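Local coordinates for inner membrane protein (Salmonella typhimurium LT2, PDB 2QJV), which probably isomerises a sugar acid related to 5-deoxy-glucuronate, as a metal-dependent member of the KduI/IolB family of cupins, at the nickel (II) ion site and the interface of chains A and B. Numbering follows the deposited sequence. Chains: chain A/B, Uncharacterized IolB-like protein.

Contact 1: the nickel (II) ion site. Residues chain A 171, 173, 184, 186, 188, 227, 229, 245, 252. With NI (nickel (II) ion), chain C.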
loop_
_atom_site.group_PDB
_atom_site.type_symbol
_atom_site.label_atom_id
_atom_site.label_comp_id
_atom_site.label_asym_id
_atom_site.label_seq_id
_atom_site.Cartn_x
_atom_site.Cartn_y
_atom_site.Cartn_z
ATOM N N HIS A 171 11.080 14.946 18.735
ATOM C CA HIS A 171 12.498 15.242 18.418
ATOM C C HIS A 171 12.952 14.312 17.298
ATOM O O HIS A 171 12.356 13.272 17.101
ATOM C CB HIS A 171 13.402 15.091 19.637
ATOM C CG HIS A 171 13.627 13.677 20.089
ATOM N ND1 HIS A 171 13.154 13.194 21.290
ATOM C CD2 HIS A 171 14.310 12.656 19.517
ATOM C CE1 HIS A 171 13.528 11.933 21.433
ATOM N NE2 HIS A 171 14.237 11.582 20.376
ATOM N N HIS A 173 16.757 12.859 15.279
ATOM C CA HIS A 173 18.218 12.669 15.286
ATOM C C HIS A 173 18.502 11.785 14.064
ATOM O O HIS A 173 18.860 10.610 14.178
ATOM C CB HIS A 173 18.759 12.095 16.614
ATOM C CG HIS A 173 17.848 11.111 17.243
ATOM N ND1 HIS A 173 17.582 9.871 16.698
ATOM C CD2 HIS A 173 17.089 11.206 18.349
ATOM C CE1 HIS A 173 16.683 9.256 17.434
ATOM N NE2 HIS A 173 16.356 10.051 18.436
ATOM N N LEU A 184 21.307 9.166 14.329
ATOM C CA LEU A 184 21.224 8.066 15.273
ATOM C C LEU A 184 20.022 7.205 14.957
ATOM O O LEU A 184 18.877 7.651 15.002
ATOM C CB LEU A 184 21.149 8.549 16.744
ATOM C CG LEU A 184 22.397 9.219 17.321
ATOM C CD1 LEU A 184 21.994 9.837 18.636
ATOM C CD2 LEU A 184 23.711 8.304 17.487
ATOM N N GLU A 186 17.454 4.358 15.922
ATOM C CA GLU A 186 16.870 4.084 17.229
ATOM C C GLU A 186 15.838 2.942 17.173
ATOM O O GLU A 186 15.008 2.847 16.268
ATOM C CB GLU A 186 16.256 5.352 17.854
ATOM C CG GLU A 186 15.809 5.156 19.293
ATOM C CD GLU A 186 15.457 6.425 20.031
ATOM O OE1 GLU A 186 15.199 7.464 19.388
ATOM O OE2 GLU A 186 15.379 6.389 21.284
ATOM N N TYR A 188 12.974 0.805 19.703
ATOM C CA TYR A 188 12.092 0.834 20.861
ATOM C C TYR A 188 11.643 -0.606 21.080
ATOM O O TYR A 188 11.101 -1.208 20.173
ATOM C CB TYR A 188 10.814 1.655 20.612
ATOM C CG TYR A 188 10.960 3.152 20.784
ATOM C CD1 TYR A 188 11.768 3.876 19.931
ATOM C CD2 TYR A 188 10.293 3.844 21.802
ATOM C CE1 TYR A 188 11.932 5.224 20.080
ATOM C CE2 TYR A 188 10.463 5.204 21.957
ATOM C CZ TYR A 188 11.276 5.881 21.087
ATOM O OH TYR A 188 11.427 7.210 21.249
ATOM N N GLY A 227 13.124 10.792 11.353
ATOM C CA GLY A 227 11.971 11.553 11.827
ATOM C C GLY A 227 11.712 11.611 13.327
ATOM O O GLY A 227 12.444 11.041 14.196
ATOM N N HIS A 229 9.295 10.802 16.578
ATOM C CA HIS A 229 8.838 9.462 16.996
ATOM C C HIS A 229 8.160 9.397 18.382
ATOM O O HIS A 229 8.522 8.546 19.235
ATOM C CB HIS A 229 10.022 8.473 16.883
ATOM C CG HIS A 229 11.335 9.023 17.369
ATOM N ND1 HIS A 229 12.120 9.863 16.602
ATOM C CD2 HIS A 229 12.018 8.828 18.518
ATOM C CE1 HIS A 229 13.227 10.143 17.246
ATOM N NE2 HIS A 229 13.191 9.532 18.414
HETATM N N MSE A 245 20.476 3.254 20.562
HETATM C CA MSE A 245 20.896 4.179 19.529
HETATM C C MSE A 245 22.362 4.021 19.189
HETATM O O MSE A 245 23.168 3.626 20.026
HETATM C CB MSE A 245 20.673 5.646 19.930
HETATM C CG MSE A 245 19.224 6.074 19.978
HETATM SE SE MSE A 245 19.149 7.968 20.497
HETATM C CE MSE A 245 19.745 7.789 22.229
ATOM N N TRP A 252 24.357 12.383 21.591
ATOM C CA TRP A 252 22.901 12.492 21.491
ATOM C C TRP A 252 22.577 13.960 21.288
ATOM O O TRP A 252 22.587 14.748 22.237
ATOM C CB TRP A 252 22.196 11.903 22.732
ATOM C CG TRP A 252 20.675 11.873 22.623
ATOM C CD1 TRP A 252 19.933 11.425 21.561
ATOM C CD2 TRP A 252 19.727 12.247 23.630
ATOM N NE1 TRP A 252 18.590 11.525 21.824
ATOM C CE2 TRP A 252 18.425 12.033 23.083
ATOM C CE3 TRP A 252 19.841 12.768 24.931
ATOM C CZ2 TRP A 252 17.244 12.311 23.801
ATOM C CZ3 TRP A 252 18.648 13.036 25.657
ATOM C CH2 TRP A 252 17.380 12.808 25.087
HETATM NI NI NI C . 14.829 9.479 19.848
HETATM O O HOH W 1 13.669 8.688 21.533
HETATM O O HOH W 2 16.362 9.500 21.408
#
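Three imidazoles, a carboxylate and two waters surround the nickel ion near-octahedrally in the metal pocket of a cupin fold, the probable active site of this isomerase. Each histidine presents NE2. A:His171 and A:Glu186 approach from opposite poles, the carboxylate binding through OE1 alone at 2.1 Å from NI, while A:His173 and A:His229 sit side by side, each facing a water across the metal: water 1 lies opposite A:His173 and water 2 opposite A:His229. The histidines all hold CG in the crowded position between backbone N and carbonyl carbon. A:Glu186, rising from strand 185-193, instead places CG anti to its backbone N (chi1 -172°) and runs extended to the ion.

Second-shell carbonyls fix two ring rotations. ND1 of A:His229 donates to the backbone O of A:Gly227 at 2.7 Å, on a lone pair and almost in the ring plane, and ND1 of A:His173 likewise reaches O of A:Leu184 at 3.1 Å. Both bonds probably make the coordinating nitrogens more electron-rich. Over one face of the A:His173 ring lies the selenium of selenomethionine A:Met245, offset toward the rim. The neighbouring waters mark positions that a substrate could plausibly take. Water 2 has a weak contact with the indole NE1 of A:Trp252. Water 1 is gripped more firmly, with the phenol OH of A:Tyr188 at 2.7 Å from its oxygen and the non-coordinating OE2 of A:Glu186 at 2.9 Å.

Contact 2: the interface of chains A and B. Residues chain A 18, 20, 22-23; chain B 25-27.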
loop_
_atom_site.group_PDB
_atom_site.type_symbol
_atom_site.label_atom_id
_atom_site.label_comp_id
_atom_site.label_asym_id
_atom_site.label_seq_id
_atom_site.Cartn_x
_atom_site.Cartn_y
_atom_site.Cartn_z
ATOM N N HIS A 18 14.783 -10.170 16.777
ATOM C CA HIS A 18 16.062 -10.149 16.051
ATOM C C HIS A 18 16.032 -9.020 15.017
ATOM O O HIS A 18 15.508 -9.181 13.904
ATOM C CB HIS A 18 16.433 -11.498 15.373
ATOM C CG HIS A 18 17.710 -11.404 14.591
ATOM N ND1 HIS A 18 18.933 -11.205 15.197
ATOM C CD2 HIS A 18 17.943 -11.384 13.252
ATOM C CE1 HIS A 18 19.866 -11.075 14.266
ATOM N NE2 HIS A 18 19.295 -11.197 13.078
ATOM N N SER A 20 18.490 -6.455 12.966
ATOM C CA SER A 20 19.873 -6.283 12.522
ATOM C C SER A 20 19.942 -5.141 11.540
ATOM O O SER A 20 18.925 -4.793 10.912
ATOM C CB SER A 20 20.375 -7.578 11.865
ATOM O OG SER A 20 19.717 -7.882 10.651
ATOM N N GLN A 22 21.030 -5.359 8.661
ATOM C CA GLN A 22 20.639 -5.972 7.400
ATOM C C GLN A 22 19.114 -6.069 7.218
ATOM O O GLN A 22 18.605 -5.770 6.129
ATOM C CB GLN A 22 21.291 -7.355 7.255
ATOM C CG GLN A 22 22.806 -7.305 7.189
ATOM C CD GLN A 22 23.518 -7.547 8.513
ATOM O OE1 GLN A 22 23.055 -7.227 9.594
ATOM N NE2 GLN A 22 24.665 -8.208 8.406
ATOM N N ASN A 23 18.386 -6.448 8.273
ATOM C CA ASN A 23 16.921 -6.519 8.140
ATOM C C ASN A 23 16.192 -5.194 8.455
ATOM O O ASN A 23 15.012 -5.065 8.170
ATOM C CB ASN A 23 16.335 -7.771 8.913
ATOM C CG ASN A 23 16.361 -7.676 10.412
ATOM O OD1 ASN A 23 16.316 -6.589 11.025
ATOM N ND2 ASN A 23 16.372 -8.863 11.057
ATOM N N GLY B 25 17.167 -7.927 2.076
ATOM C CA GLY B 25 16.934 -7.406 3.416
ATOM C C GLY B 25 17.219 -8.455 4.493
ATOM O O GLY B 25 16.552 -8.500 5.509
ATOM N N TRP B 26 18.222 -9.289 4.257
ATOM C CA TRP B 26 18.565 -10.327 5.220
ATOM C C TRP B 26 20.102 -10.554 5.298
ATOM O O TRP B 26 20.885 -9.703 4.842
ATOM C CB TRP B 26 17.725 -11.607 4.956
ATOM C CG TRP B 26 17.895 -12.341 3.706
ATOM C CD1 TRP B 26 19.072 -12.594 3.003
ATOM C CD2 TRP B 26 16.900 -13.173 3.087
ATOM N NE1 TRP B 26 18.820 -13.405 1.964
ATOM C CE2 TRP B 26 17.506 -13.781 1.974
ATOM C CE3 TRP B 26 15.522 -13.398 3.328
ATOM C CZ2 TRP B 26 16.805 -14.646 1.112
ATOM C CZ3 TRP B 26 14.831 -14.236 2.474
ATOM C CH2 TRP B 26 15.472 -14.848 1.371
ATOM N N GLU B 27 20.530 -11.672 5.886
ATOM C CA GLU B 27 21.948 -11.856 6.257
ATOM C C GLU B 27 22.777 -12.946 5.618
ATOM O O GLU B 27 24.004 -12.841 5.603
ATOM C CB GLU B 27 21.966 -12.067 7.775
ATOM C CG GLU B 27 21.544 -10.841 8.527
ATOM C CD GLU B 27 21.275 -11.089 10.004
ATOM O OE1 GLU B 27 22.149 -11.682 10.654
ATOM O OE2 GLU B 27 20.202 -10.677 10.529
HETATM O O HOH W 3 17.767 -10.991 9.176
HETATM O O HOH W 4 25.061 -10.187 6.434
#
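In this patch, the direct hydrogen bonds across the chains meet on one carboxylate oxygen, OE2 of B:Glu27. A:His18 and B:Glu27 meet tip to tip, with their ring and carboxylate planes 38° apart. Imidazole NE2 of A:His18 donates to the syn lone pair of B:Glu27 OE2 at 2.8 Å in a fairly straight bond (161° at H). The hydroxyl OG of A:Ser20 donates to OE2 of B:Glu27 at 2.8 Å, but from above the carboxylate plane. The two donors would favour a charged carboxylate.

Within chain A, a capping box at the start of helix 21-24 positions these donors. A:Ser20 OG accepts from the backbone N of A:Asn23, whose OD1 in turn receives the backbone N of A:Ser20 at 2.9 Å in a nearly straight bond. A:Asn23 ND2 meanwhile donates to the backbone O of A:His18, tying the strand end to the helix.

Water extends the polar network: water 3 joins A:Asn23 ND2 to B:Glu27 OE2, and water 4 links A:Gln22 NE2 with the backbone O of B:Glu27.

A:Gln22 contributes much of the packing; bent at its second torsion, it crosses the extended B:Glu27 side chain at about a right angle. Its amide stacks on the carboxylate with planes 17° apart, and CB of A:Gln22 lies 3.7 Å from CG of B:Glu27. The patch thus joins a loop of one subunit to the capped helix start of another, and may help to hold the hexamer of the deposited assembly together.

About 19 Å separates the C-alpha centres of contact 1 and contact 2, and no residue or secondary-structure element is common to them. Contact 1 lies wholly within one chain, drawing on strands 185-193 and 238-246 and on loops, whereas contact 2 uses the N-terminal strand 16-19 and helix 21-24 of chain A against a loop of chain B. The metal pocket is therefore built without the partner at contact 2, which would serve assembly more than catalysis. Both sites recur in the copies of the deposited six-subunit assembly; the structure alone does not show any coupling between them.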